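Local coordinates for protein malonyl-CoA decarboxylase (Rhodopseudomonas palustris, PDB 4KSA) that probably catalyses the decarboxylation of malonyl-CoA to acetyl-CoA and carbon dioxide, at residues 43-49 with 121-126; 59-63 with 125-129; 78-82 with 150-156. All blocks are in the same frame, centred on the assembly; numbering follows the deposited sequence.

Interaction 1 (43-49 with 121-126); sequences SETLLSR and ELIRRL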
ATOM      1  N   SER A  43      25.411   2.198  31.731  1.00 45.10           N
ATOM      2  CA  SER A  43      25.898   2.932  30.574  1.00 48.80           C
ATOM      3  C   SER A  43      27.324   2.466  30.252  1.00 49.81           C
ATOM      4  O   SER A  43      27.716   2.384  29.088  1.00 51.67           O
ATOM      5  CB  SER A  43      25.897   4.442  30.864  1.00 48.22           C
ATOM      6  OG  SER A  43      24.617   4.877  31.285  1.00 51.22           O
ATOM      7  N   GLU A  44      28.089   2.166  31.297  1.00 50.21           N
ATOM      8  CA  GLU A  44      29.468   1.719  31.152  1.00 49.69           C
ATOM      9  C   GLU A  44      29.571   0.322  30.530  1.00 49.51           C
ATOM     10  O   GLU A  44      30.467   0.065  29.722  1.00 48.15           O
ATOM     11  CB  GLU A  44      30.163   1.739  32.516  1.00 50.33           C
ATOM     12  CG  GLU A  44      30.513   3.122  33.004  1.00 49.66           C
ATOM     13  CD  GLU A  44      31.497   3.811  32.088  1.00 53.33           C
ATOM     14  OE1 GLU A  44      31.750   5.020  32.285  1.00 52.34           O
ATOM     15  OE2 GLU A  44      32.020   3.137  31.167  1.00 55.51           O
ATOM     16  N   THR A  45      28.666  -0.572  30.922  1.00 47.58           N
ATOM     17  CA  THR A  45      28.648  -1.915  30.371  1.00 49.04           C
ATOM     18  C   THR A  45      28.296  -1.757  28.887  1.00 50.42           C
ATOM     19  O   THR A  45      29.050  -2.181  28.013  1.00 52.98           O
ATOM     20  CB  THR A  45      27.572  -2.814  31.047  1.00 49.88           C
ATOM     21  OG1 THR A  45      27.783  -2.855  32.463  1.00 47.65           O
ATOM     22  CG2 THR A  45      27.626  -4.237  30.486  1.00 49.00           C
ATOM     23  N   LEU A  46      27.154  -1.131  28.617  1.00 50.33           N
ATOM     24  CA  LEU A  46      26.687  -0.898  27.254  1.00 48.81           C
ATOM     25  C   LEU A  46      27.778  -0.314  26.365  1.00 47.77           C
ATOM     26  O   LEU A  46      28.027  -0.802  25.265  1.00 46.89           O
ATOM     27  CB  LEU A  46      25.491   0.052  27.265  1.00 49.14           C
ATOM     28  CG  LEU A  46      24.886   0.380  25.902  1.00 51.60           C
ATOM     29  CD1 LEU A  46      24.345  -0.899  25.251  1.00 53.19           C
ATOM     30  CD2 LEU A  46      23.778   1.407  26.072  1.00 52.75           C
ATOM     31  N   LEU A  47      28.434   0.734  26.841  1.00 47.52           N
ATOM     32  CA  LEU A  47      29.494   1.362  26.067  1.00 48.17           C
ATOM     33  C   LEU A  47      30.632   0.418  25.676  1.00 50.30           C
ATOM     34  O   LEU A  47      31.208   0.553  24.602  1.00 49.48           O
ATOM     35  CB  LEU A  47      30.074   2.541  26.839  1.00 44.84           C
ATOM     36  CG  LEU A  47      29.397   3.893  26.671  1.00 44.86           C
ATOM     37  CD1 LEU A  47      30.061   4.921  27.580  1.00 43.73           C
ATOM     38  CD2 LEU A  47      29.498   4.319  25.214  1.00 45.13           C
ATOM     39  N   SER A  48      30.952  -0.538  26.545  1.00 53.65           N
ATOM     40  CA  SER A  48      32.053  -1.470  26.294  1.00 56.01           C
ATOM     41  C   SER A  48      31.617  -2.735  25.571  1.00 57.50           C
ATOM     42  O   SER A  48      32.450  -3.480  25.047  1.00 58.43           O
ATOM     43  CB  SER A  48      32.714  -1.880  27.614  1.00 56.13           C
ATOM     44  OG  SER A  48      31.946  -2.884  28.270  1.00 55.62           O
ATOM     45  N   ARG A  49      30.314  -2.983  25.556  1.00 58.03           N
ATOM     46  CA  ARG A  49      29.780  -4.163  24.905  1.00 58.24           C
ATOM     47  C   ARG A  49      30.209  -4.286  23.443  1.00 59.22           C
ATOM     48  O   ARG A  49      30.485  -3.283  22.776  1.00 59.23           O
ATOM     49  CB  ARG A  49      28.268  -4.149  24.984  1.00 57.43           C
ATOM     50  CG  ARG A  49      27.703  -5.511  25.026  1.00 60.72           C
ATOM     51  CD  ARG A  49      28.113  -6.157  26.315  1.00 65.45           C
ATOM     52  NE  ARG A  49      27.927  -7.600  26.272  1.00 69.43           N
ATOM     53  CZ  ARG A  49      27.978  -8.382  27.341  1.00 69.85           C
ATOM     54  NH1 ARG A  49      28.209  -7.851  28.536  1.00 68.80           N
ATOM     55  NH2 ARG A  49      27.798  -9.691  27.209  1.00 71.63           N
ATOM     56  N   GLU A 121      28.375   7.944  21.594  1.00 36.71           N
ATOM     57  CA  GLU A 121      28.330   6.515  21.395  1.00 35.54           C
ATOM     58  C   GLU A 121      27.247   5.898  22.271  1.00 35.03           C
ATOM     59  O   GLU A 121      26.591   4.938  21.862  1.00 35.46           O
ATOM     60  CB  GLU A 121      29.696   5.903  21.713  1.00 37.62           C
ATOM     61  CG  GLU A 121      29.817   4.423  21.358  1.00 41.26           C
ATOM     62  CD  GLU A 121      29.386   4.144  19.920  1.00 46.54           C
ATOM     63  OE1 GLU A 121      29.684   4.986  19.029  1.00 45.81           O
ATOM     64  OE2 GLU A 121      28.761   3.084  19.685  1.00 43.76           O
ATOM     65  N   LEU A 122      27.059   6.448  23.471  1.00 32.72           N
ATOM     66  CA  LEU A 122      26.048   5.950  24.398  1.00 32.88           C
ATOM     67  C   LEU A 122      24.621   6.180  23.869  1.00 36.75           C
ATOM     68  O   LEU A 122      23.742   5.305  24.001  1.00 36.17           O
ATOM     69  CB  LEU A 122      26.179   6.637  25.762  1.00 29.39           C
ATOM     70  CG  LEU A 122      25.076   6.232  26.750  1.00 25.90           C
ATOM     71  CD1 LEU A 122      25.188   4.718  27.011  1.00 24.36           C
ATOM     72  CD2 LEU A 122      25.172   7.051  28.042  1.00 22.64           C
ATOM     73  N   ILE A 123      24.385   7.367  23.301  1.00 36.81           N
ATOM     74  CA  ILE A 123      23.077   7.684  22.752  1.00 36.22           C
ATOM     75  C   ILE A 123      22.844   6.826  21.499  1.00 36.40           C
ATOM     76  O   ILE A 123      21.763   6.238  21.328  1.00 33.36           O
ATOM     77  CB  ILE A 123      22.961   9.208  22.436  1.00 36.75           C
ATOM     78  CG1 ILE A 123      23.074  10.010  23.740  1.00 36.10           C
ATOM     79  CG2 ILE A 123      21.617   9.533  21.803  1.00 32.27           C
ATOM     80  CD1 ILE A 123      23.040  11.527  23.549  1.00 37.85           C
ATOM     81  N   ARG A 124      23.864   6.737  20.639  1.00 37.44           N
ATOM     82  CA  ARG A 124      23.753   5.939  19.410  1.00 36.92           C
ATOM     83  C   ARG A 124      23.366   4.518  19.713  1.00 38.76           C
ATOM     84  O   ARG A 124      22.578   3.919  18.978  1.00 42.12           O
ATOM     85  CB  ARG A 124      25.052   5.928  18.608  1.00 31.43           C
ATOM     86  CG  ARG A 124      25.235   7.163  17.762  1.00 33.34           C
ATOM     87  CD  ARG A 124      26.349   6.967  16.763  1.00 33.49           C
ATOM     88  NE  ARG A 124      27.649   6.992  17.409  1.00 38.26           N
ATOM     89  CZ  ARG A 124      28.404   8.078  17.505  1.00 37.44           C
ATOM     90  NH1 ARG A 124      27.988   9.219  16.979  1.00 41.95           N
ATOM     91  NH2 ARG A 124      29.555   8.026  18.153  1.00 36.00           N
ATOM     92  N   ARG A 125      23.907   3.973  20.794  1.00 39.46           N
ATOM     93  CA  ARG A 125      23.585   2.609  21.157  1.00 41.07           C
ATOM     94  C   ARG A 125      22.199   2.493  21.761  1.00 42.08           C
ATOM     95  O   ARG A 125      21.488   1.531  21.488  1.00 46.37           O
ATOM     96  CB  ARG A 125      24.638   2.067  22.113  1.00 40.78           C
ATOM     97  CG  ARG A 125      26.000   2.024  21.469  1.00 41.16           C
ATOM     98  CD  ARG A 125      26.986   1.175  22.247  1.00 44.19           C
ATOM     99  NE  ARG A 125      28.279   1.195  21.573  1.00 47.44           N
ATOM    100  CZ  ARG A 125      29.231   0.277  21.726  1.00 48.53           C
ATOM    101  NH1 ARG A 125      29.056  -0.755  22.553  1.00 45.83           N
ATOM    102  NH2 ARG A 125      30.342   0.367  21.002  1.00 49.75           N
ATOM    103  N   LEU A 126      21.804   3.467  22.571  1.00 42.62           N
ATOM    104  CA  LEU A 126      20.485   3.441  23.200  1.00 41.82           C
ATOM    105  C   LEU A 126      19.398   3.550  22.159  1.00 42.30           C
ATOM    106  O   LEU A 126      18.253   3.206  22.409  1.00 41.93           O
ATOM    107  CB  LEU A 126      20.341   4.598  24.176  1.00 42.30           C
ATOM    108  CG  LEU A 126      21.193   4.523  25.436  1.00 42.13           C
ATOM    109  CD1 LEU A 126      20.980   5.777  26.255  1.00 43.20           C
ATOM    110  CD2 LEU A 126      20.802   3.277  26.235  1.00 42.72           C
TER

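Interaction 2 (59-63 with 125-129); sequences AASLL and RLNHA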
ATOM      1  N   ALA A  59      20.858  -1.729  26.415  1.00 51.48           N
ATOM      2  CA  ALA A  59      20.256  -0.445  26.096  1.00 49.69           C
ATOM      3  C   ALA A  59      18.771  -0.497  26.448  1.00 47.81           C
ATOM      4  O   ALA A  59      18.241   0.377  27.135  1.00 47.53           O
ATOM      5  CB  ALA A  59      20.455  -0.121  24.606  1.00 49.46           C
ATOM      6  N   ALA A  60      18.097  -1.532  25.987  1.00 47.08           N
ATOM      7  CA  ALA A  60      16.687  -1.654  26.287  1.00 48.77           C
ATOM      8  C   ALA A  60      16.516  -1.590  27.805  1.00 50.26           C
ATOM      9  O   ALA A  60      15.577  -0.977  28.312  1.00 50.53           O
ATOM     10  CB  ALA A  60      16.160  -2.962  25.743  1.00 47.65           C
ATOM     11  N   SER A  61      17.458  -2.203  28.517  1.00 52.36           N
ATOM     12  CA  SER A  61      17.435  -2.256  29.969  1.00 53.11           C
ATOM     13  C   SER A  61      17.639  -0.865  30.573  1.00 53.74           C
ATOM     14  O   SER A  61      16.870  -0.444  31.440  1.00 54.07           O
ATOM     15  CB  SER A  61      18.524  -3.227  30.462  1.00 54.25           C
ATOM     16  OG  SER A  61      18.186  -3.833  31.709  1.00 55.03           O
ATOM     17  N   LEU A  62      18.667  -0.154  30.106  1.00 53.20           N
ATOM     18  CA  LEU A  62      18.982   1.189  30.601  1.00 51.49           C
ATOM     19  C   LEU A  62      17.815   2.164  30.422  1.00 50.52           C
ATOM     20  O   LEU A  62      17.495   2.936  31.331  1.00 50.43           O
ATOM     21  CB  LEU A  62      20.236   1.730  29.890  1.00 51.06           C
ATOM     22  CG  LEU A  62      20.833   3.050  30.403  1.00 50.47           C
ATOM     23  CD1 LEU A  62      22.297   3.150  30.019  1.00 50.82           C
ATOM     24  CD2 LEU A  62      20.062   4.216  29.834  1.00 49.88           C
ATOM     25  N   LEU A  63      17.181   2.127  29.254  1.00 48.55           N
ATOM     26  CA  LEU A  63      16.056   3.007  28.974  1.00 46.30           C
ATOM     27  C   LEU A  63      14.895   2.732  29.906  1.00 46.69           C
ATOM     28  O   LEU A  63      14.261   3.671  30.410  1.00 48.03           O
ATOM     29  CB  LEU A  63      15.600   2.852  27.524  1.00 43.15           C
ATOM     30  CG  LEU A  63      16.565   3.466  26.507  1.00 41.88           C
ATOM     31  CD1 LEU A  63      16.182   3.079  25.103  1.00 40.95           C
ATOM     32  CD2 LEU A  63      16.543   4.959  26.656  1.00 40.65           C
ATOM     33  N   ARG A 125      23.907   3.973  20.794  1.00 39.46           N
ATOM     34  CA  ARG A 125      23.585   2.609  21.157  1.00 41.07           C
ATOM     35  C   ARG A 125      22.199   2.493  21.761  1.00 42.08           C
ATOM     36  O   ARG A 125      21.488   1.531  21.488  1.00 46.37           O
ATOM     37  CB  ARG A 125      24.638   2.067  22.113  1.00 40.78           C
ATOM     38  CG  ARG A 125      26.000   2.024  21.469  1.00 41.16           C
ATOM     39  CD  ARG A 125      26.986   1.175  22.247  1.00 44.19           C
ATOM     40  NE  ARG A 125      28.279   1.195  21.573  1.00 47.44           N
ATOM     41  CZ  ARG A 125      29.231   0.277  21.726  1.00 48.53           C
ATOM     42  NH1 ARG A 125      29.056  -0.755  22.553  1.00 45.83           N
ATOM     43  NH2 ARG A 125      30.342   0.367  21.002  1.00 49.75           N
ATOM     44  N   LEU A 126      21.804   3.467  22.571  1.00 42.62           N
ATOM     45  CA  LEU A 126      20.485   3.441  23.200  1.00 41.82           C
ATOM     46  C   LEU A 126      19.398   3.550  22.159  1.00 42.30           C
ATOM     47  O   LEU A 126      18.253   3.206  22.409  1.00 41.93           O
ATOM     48  CB  LEU A 126      20.341   4.598  24.176  1.00 42.30           C
ATOM     49  CG  LEU A 126      21.193   4.523  25.436  1.00 42.13           C
ATOM     50  CD1 LEU A 126      20.980   5.777  26.255  1.00 43.20           C
ATOM     51  CD2 LEU A 126      20.802   3.277  26.235  1.00 42.72           C
ATOM     52  N   ASN A 127      19.776   4.034  20.983  1.00 43.61           N
ATOM     53  CA  ASN A 127      18.838   4.215  19.894  1.00 42.22           C
ATOM     54  C   ASN A 127      18.494   2.912  19.208  1.00 41.88           C
ATOM     55  O   ASN A 127      17.608   2.869  18.363  1.00 43.45           O
ATOM     56  CB  ASN A 127      19.404   5.205  18.878  1.00 40.44           C
ATOM     57  CG  ASN A 127      18.367   5.663  17.888  1.00 38.01           C
ATOM     58  OD1 ASN A 127      17.262   6.036  18.263  1.00 36.96           O
ATOM     59  ND2 ASN A 127      18.718   5.646  16.619  1.00 38.82           N
ATOM     60  N   HIS A 128      19.184   1.843  19.578  1.00 42.62           N
ATOM     61  CA  HIS A 128      18.913   0.547  18.971  1.00 43.60           C
ATOM     62  C   HIS A 128      17.885  -0.238  19.777  1.00 42.28           C
ATOM     63  O   HIS A 128      17.373  -1.259  19.336  1.00 43.26           O
ATOM     64  CB  HIS A 128      20.208  -0.248  18.808  1.00 43.72           C
ATOM     65  CG  HIS A 128      21.081   0.265  17.709  1.00 48.53           C
ATOM     66  ND1 HIS A 128      22.414   0.566  17.890  1.00 52.04           N
ATOM     67  CD2 HIS A 128      20.808   0.543  16.411  1.00 51.21           C
ATOM     68  CE1 HIS A 128      22.925   1.007  16.754  1.00 52.34           C
ATOM     69  NE2 HIS A 128      21.971   1.003  15.840  1.00 53.22           N
ATOM     70  N   ALA A 129      17.571   0.253  20.960  1.00 40.55           N
ATOM     71  CA  ALA A 129      16.590  -0.412  21.781  1.00 39.54           C
ATOM     72  C   ALA A 129      15.232  -0.134  21.162  1.00 39.19           C
ATOM     73  O   ALA A 129      14.986   0.953  20.644  1.00 40.93           O
ATOM     74  CB  ALA A 129      16.647   0.128  23.200  1.00 37.54           C
TER

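Interaction 3 (78-82 with 150-156); sequences LDALA and HPQLRHV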
ATOM      1  N   LEU A  78      21.481  12.260  34.156  1.00 41.94           N
ATOM      2  CA  LEU A  78      21.669  13.277  33.143  1.00 40.68           C
ATOM      3  C   LEU A  78      22.940  14.034  33.487  1.00 41.78           C
ATOM      4  O   LEU A  78      23.751  14.298  32.608  1.00 42.68           O
ATOM      5  CB  LEU A  78      20.473  14.228  33.101  1.00 39.36           C
ATOM      6  CG  LEU A  78      19.124  13.638  32.687  1.00 38.16           C
ATOM      7  CD1 LEU A  78      18.085  14.752  32.556  1.00 36.85           C
ATOM      8  CD2 LEU A  78      19.280  12.912  31.360  1.00 38.37           C
ATOM      9  N   ASP A  79      23.126  14.374  34.765  1.00 43.67           N
ATOM     10  CA  ASP A  79      24.330  15.093  35.181  1.00 43.45           C
ATOM     11  C   ASP A  79      25.553  14.229  34.922  1.00 43.05           C
ATOM     12  O   ASP A  79      26.596  14.725  34.526  1.00 42.73           O
ATOM     13  CB  ASP A  79      24.257  15.486  36.660  1.00 45.44           C
ATOM     14  CG  ASP A  79      23.490  16.796  36.880  1.00 50.14           C
ATOM     15  OD1 ASP A  79      23.717  17.753  36.113  1.00 50.24           O
ATOM     16  OD2 ASP A  79      22.672  16.884  37.826  1.00 52.56           O
ATOM     17  N   ALA A  80      25.407  12.926  35.136  1.00 43.95           N
ATOM     18  CA  ALA A  80      26.486  11.974  34.901  1.00 43.48           C
ATOM     19  C   ALA A  80      26.893  12.037  33.422  1.00 45.20           C
ATOM     20  O   ALA A  80      28.071  11.860  33.095  1.00 46.69           O
ATOM     21  CB  ALA A  80      26.032  10.549  35.264  1.00 38.54           C
ATOM     22  N   LEU A  81      25.931  12.281  32.531  1.00 43.20           N
ATOM     23  CA  LEU A  81      26.261  12.358  31.120  1.00 43.40           C
ATOM     24  C   LEU A  81      27.179  13.543  30.895  1.00 43.96           C
ATOM     25  O   LEU A  81      28.017  13.521  29.996  1.00 43.99           O
ATOM     26  CB  LEU A  81      25.008  12.509  30.241  1.00 40.18           C
ATOM     27  CG  LEU A  81      23.981  11.364  30.229  1.00 39.94           C
ATOM     28  CD1 LEU A  81      22.732  11.815  29.499  1.00 37.10           C
ATOM     29  CD2 LEU A  81      24.560  10.121  29.587  1.00 36.84           C
ATOM     30  N   ALA A  82      27.040  14.571  31.724  1.00 44.98           N
ATOM     31  CA  ALA A  82      27.862  15.761  31.559  1.00 47.84           C
ATOM     32  C   ALA A  82      29.283  15.638  32.089  1.00 50.68           C
ATOM     33  O   ALA A  82      30.233  16.000  31.380  1.00 51.78           O
ATOM     34  CB  ALA A  82      27.186  16.967  32.181  1.00 47.21           C
ATOM     35  N   HIS A 150      20.691  23.697  35.791  1.00 56.18           N
ATOM     36  CA  HIS A 150      21.914  22.933  35.595  1.00 55.24           C
ATOM     37  C   HIS A 150      22.537  23.281  34.258  1.00 54.73           C
ATOM     38  O   HIS A 150      22.473  22.520  33.307  1.00 53.57           O
ATOM     39  CB  HIS A 150      21.624  21.437  35.641  1.00 56.40           C
ATOM     40  CG  HIS A 150      21.088  20.959  36.955  1.00 57.96           C
ATOM     41  ND1 HIS A 150      19.887  21.394  37.471  1.00 58.32           N
ATOM     42  CD2 HIS A 150      21.567  20.045  37.832  1.00 57.03           C
ATOM     43  CE1 HIS A 150      19.644  20.765  38.607  1.00 57.92           C
ATOM     44  NE2 HIS A 150      20.647  19.941  38.847  1.00 58.19           N
ATOM     45  N   PRO A 151      23.187  24.436  34.184  1.00 55.36           N
ATOM     46  CA  PRO A 151      23.828  24.909  32.956  1.00 56.02           C
ATOM     47  C   PRO A 151      24.877  23.998  32.308  1.00 55.80           C
ATOM     48  O   PRO A 151      25.255  24.216  31.156  1.00 56.44           O
ATOM     49  CB  PRO A 151      24.399  26.258  33.379  1.00 54.70           C
ATOM     50  CG  PRO A 151      24.755  26.005  34.803  1.00 54.86           C
ATOM     51  CD  PRO A 151      23.543  25.293  35.324  1.00 54.44           C
ATOM     52  N   GLN A 152      25.343  22.985  33.029  1.00 55.82           N
ATOM     53  CA  GLN A 152      26.361  22.089  32.478  1.00 57.29           C
ATOM     54  C   GLN A 152      25.786  21.090  31.495  1.00 56.54           C
ATOM     55  O   GLN A 152      26.515  20.547  30.663  1.00 56.93           O
ATOM     56  CB  GLN A 152      27.100  21.328  33.590  1.00 59.84           C
ATOM     57  CG  GLN A 152      26.605  21.624  35.009  1.00 67.45           C
ATOM     58  CD  GLN A 152      25.341  20.863  35.383  1.00 67.77           C
ATOM     59  OE1 GLN A 152      24.409  21.438  35.938  1.00 67.80           O
ATOM     60  NE2 GLN A 152      25.315  19.561  35.097  1.00 70.16           N
ATOM     61  N   LEU A 153      24.484  20.847  31.598  1.00 55.35           N
ATOM     62  CA  LEU A 153      23.802  19.912  30.715  1.00 54.45           C
ATOM     63  C   LEU A 153      23.665  20.479  29.300  1.00 55.14           C
ATOM     64  O   LEU A 153      23.189  19.797  28.401  1.00 55.45           O
ATOM     65  CB  LEU A 153      22.409  19.586  31.258  1.00 54.02           C
ATOM     66  CG  LEU A 153      22.330  18.816  32.573  1.00 55.07           C
ATOM     67  CD1 LEU A 153      20.871  18.621  32.955  1.00 54.15           C
ATOM     68  CD2 LEU A 153      23.041  17.473  32.432  1.00 54.28           C
ATOM     69  N   ARG A 154      24.074  21.726  29.102  1.00 54.52           N
ATOM     70  CA  ARG A 154      23.971  22.334  27.790  1.00 54.84           C
ATOM     71  C   ARG A 154      24.856  21.592  26.790  1.00 55.02           C
ATOM     72  O   ARG A 154      24.525  21.476  25.609  1.00 54.64           O
ATOM     73  CB  ARG A 154      24.369  23.808  27.871  1.00 56.93           C
ATOM     74  CG  ARG A 154      23.998  24.621  26.645  1.00 60.72           C
ATOM     75  CD  ARG A 154      25.152  24.694  25.660  1.00 67.63           C
ATOM     76  NE  ARG A 154      24.758  25.330  24.407  1.00 72.07           N
ATOM     77  CZ  ARG A 154      25.610  25.833  23.518  1.00 74.23           C
ATOM     78  NH1 ARG A 154      26.921  25.780  23.743  1.00 74.60           N
ATOM     79  NH2 ARG A 154      25.149  26.396  22.406  1.00 75.34           N
ATOM     80  N   HIS A 155      25.972  21.063  27.277  1.00 54.01           N
ATOM     81  CA  HIS A 155      26.897  20.350  26.415  1.00 53.77           C
ATOM     82  C   HIS A 155      26.443  18.925  26.177  1.00 51.75           C
ATOM     83  O   HIS A 155      27.026  18.190  25.376  1.00 52.44           O
ATOM     84  CB  HIS A 155      28.313  20.439  26.999  1.00 56.96           C
ATOM     85  CG  HIS A 155      28.768  21.853  27.185  1.00 59.63           C
ATOM     86  ND1 HIS A 155      28.719  22.495  28.404  1.00 60.88           N
ATOM     87  CD2 HIS A 155      29.117  22.796  26.277  1.00 61.14           C
ATOM     88  CE1 HIS A 155      29.009  23.773  28.239  1.00 62.03           C
ATOM     89  NE2 HIS A 155      29.253  23.982  26.958  1.00 62.47           N
ATOM     90  N   VAL A 156      25.387  18.538  26.875  1.00 49.22           N
ATOM     91  CA  VAL A 156      24.815  17.223  26.675  1.00 47.85           C
ATOM     92  C   VAL A 156      23.803  17.435  25.556  1.00 48.01           C
ATOM     93  O   VAL A 156      23.680  16.624  24.643  1.00 49.70           O
ATOM     94  CB  VAL A 156      24.079  16.721  27.919  1.00 47.33           C
ATOM     95  CG1 VAL A 156      23.226  15.499  27.561  1.00 46.47           C
ATOM     96  CG2 VAL A 156      25.089  16.381  29.011  1.00 47.40           C
TER

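Interaction 1 (43-49 with 121-126)
The guanidinium of Arg125 has the carbonyl oxygen of Leu47 over one face, offset toward the rim, while Arg49 O and Glu121 OE2 meet it at the edge, in its plane. NH1 donates to Arg49 O at 2.9 Å with an N-H...O angle of 154°, though it comes in tilted from the plane of that carbonyl. A second, weak bond runs obliquely from NH1 to Leu46 O, also 2.9 Å; Leu47 O above the face is badly angled for a bond. Also within the guanidinium plane, Arg125 NE gives an almost straight bond of 2.7 Å to the anti lone pair of Glu121 OE2, which holds the flat group in its orientation. The other carboxylate oxygen, OE1, is gripped side-on by NE and NH2 of Arg124, which also pairs with Glu116.

Beneath this polar layer lie leucines. Leu46 sends CD2 against both Leu126 CD2, 3.5 Å away, and Leu122 CD1, at 3.7 Å, its CG standing opposite the backbone N (chi1 -180°), and its side chain crosses that of Leu122 at about a right angle. Leu47 CD2 rests 3.8 Å from Glu121 CB, the two side chains sliding past each other in opposite directions, and Ser43 CB lies against both methyls of Leu122.

The helical segments 43-48 and 121-126 thus cross at 83°, with an arginine at the carbonyl-rich C-terminal end of one helix, tied into a Glu121-Arg124-Arg125 salt-bridge network on the other, in the helical N-terminal part of malonyl-CoA decarboxylase.

Interaction 2 (59-63 with 125-129)
Ala59 O accepts the amide of Leu63 (N to O 2.9 Å), an ordinary helical bond that sets the side chains of both residues on the helix face turned to Leu126 and Ala129. No hydrogen bond crosses to 125-129; the polar atoms met there are backbone carbonyls touched by methyl groups. Arg125 O, already taken by His128 N, has Ala59 CB beside it at 3.7 Å. Leu126 O receives a weak bond from Ala129 N, closing a type I turn from Leu126 to Ala129, and Leu63 CD1 lies against it.

That turn brings the small side chain of Ala129 up to the helix. Its CB sits 3.6 Å from Ala60 N and 3.5 Å from Leu63 CD1, with the CB atoms of Ala59 and Ala60 a little farther off, so an alanine-lined surface lets the two backbones come close: the CA atoms of Ala60 and Ala129 are 4.7 Å apart. Leu63 reaches across because its CG is anti to the carbonyl carbon (chi1 -72°).

The CD2 methyl of Leu126 presses on Ala59 CB and on Leu62, whose CD2 is 3.8 Å away; the two leucine side chains cross at about a right angle. Leu62 has CG anti to its backbone N (chi1 -172°), which brings CD2 to both methyls of Leu126. At Leu62 an alanine removes the branched end, and this would probably open a gap beside Leu126 CD2, leaving that methyl freer to turn.

Around this contact, helix 36-48 supplies Leu42 and Ser43 against Leu62 and Leu46 against Ala59, while from helix 132-146 Ala135 packs on Leu63 and Leu136 on Leu126.

Interaction 3 (78-82 with 150-156)
Asp79 and Gln152 make the one hydrogen bond across the contact: NE2 of the amide donates to OD1 at 2.6 Å, with an N-H...O angle of 154°. The oxygen is met nearly along its C-O axis and lies close to the amide plane, although the carboxylate and amide planes are turned 40° apart. The placement of the whole amide is doubtful, since Gln152 OE1 is modelled too near His150 CB, and the details of this bond share that doubt. The other carboxylate oxygen makes a close approach to the histidine, not a hydrogen bond: Asp79 OD2 lies oblique to the ring, 3.3 Å from His150 CD2, and the two side chains cross at about a right angle. The nearby carboxylate would probably favour the protonated imidazole.

These residues belong to the helical N-terminal part of the enzyme, where helix 71-83 packs against the turn leading into helix 154-167 and against that helix's beginning. Six residues beyond Val156 it carries His162, a magnesium ligand in a crystal structure of this protein, although no metal is bound to it in this chain.

The apolar contacts lie deeper. Leu153 CD2 lies 4.2 Å from both Leu78 CB and Ala82 CB. The CG2 branch of Val156 stands anti to the carbonyl carbon, which turns it onto Ala82 CB at 3.8 Å and Leu81 CB at 4.1 Å. Met139 of helix 132-146 touches Leu78 and Leu81, and Arg119 of helix 118-126 packs on Val156 while hydrogen-bonding Leu81 O.

How the interactions relate
Interactions 1 and 2 lie side by side, their centres 8 Å apart, because both use the end of helix 118-126: Arg125 and Leu126 belong to each, and helices 36-48 and 52-68, successive in the chain, touch through Leu46 CD1 and Ala59 N at 3.8 Å. Interactions 1 and 3 have centres about 17 Å apart but join where Leu81 CD2 meets Leu122 CD2 at 3.5 Å. Interaction 3 stays about 7 Å, between nearest atoms, from interaction 2. The side chain of Glu121 is about 10 Å from a bound magnesium ion. That of Val156 is about 11 Å from that of His162, which binds magnesium in a structure of this protein but carries none in this chain.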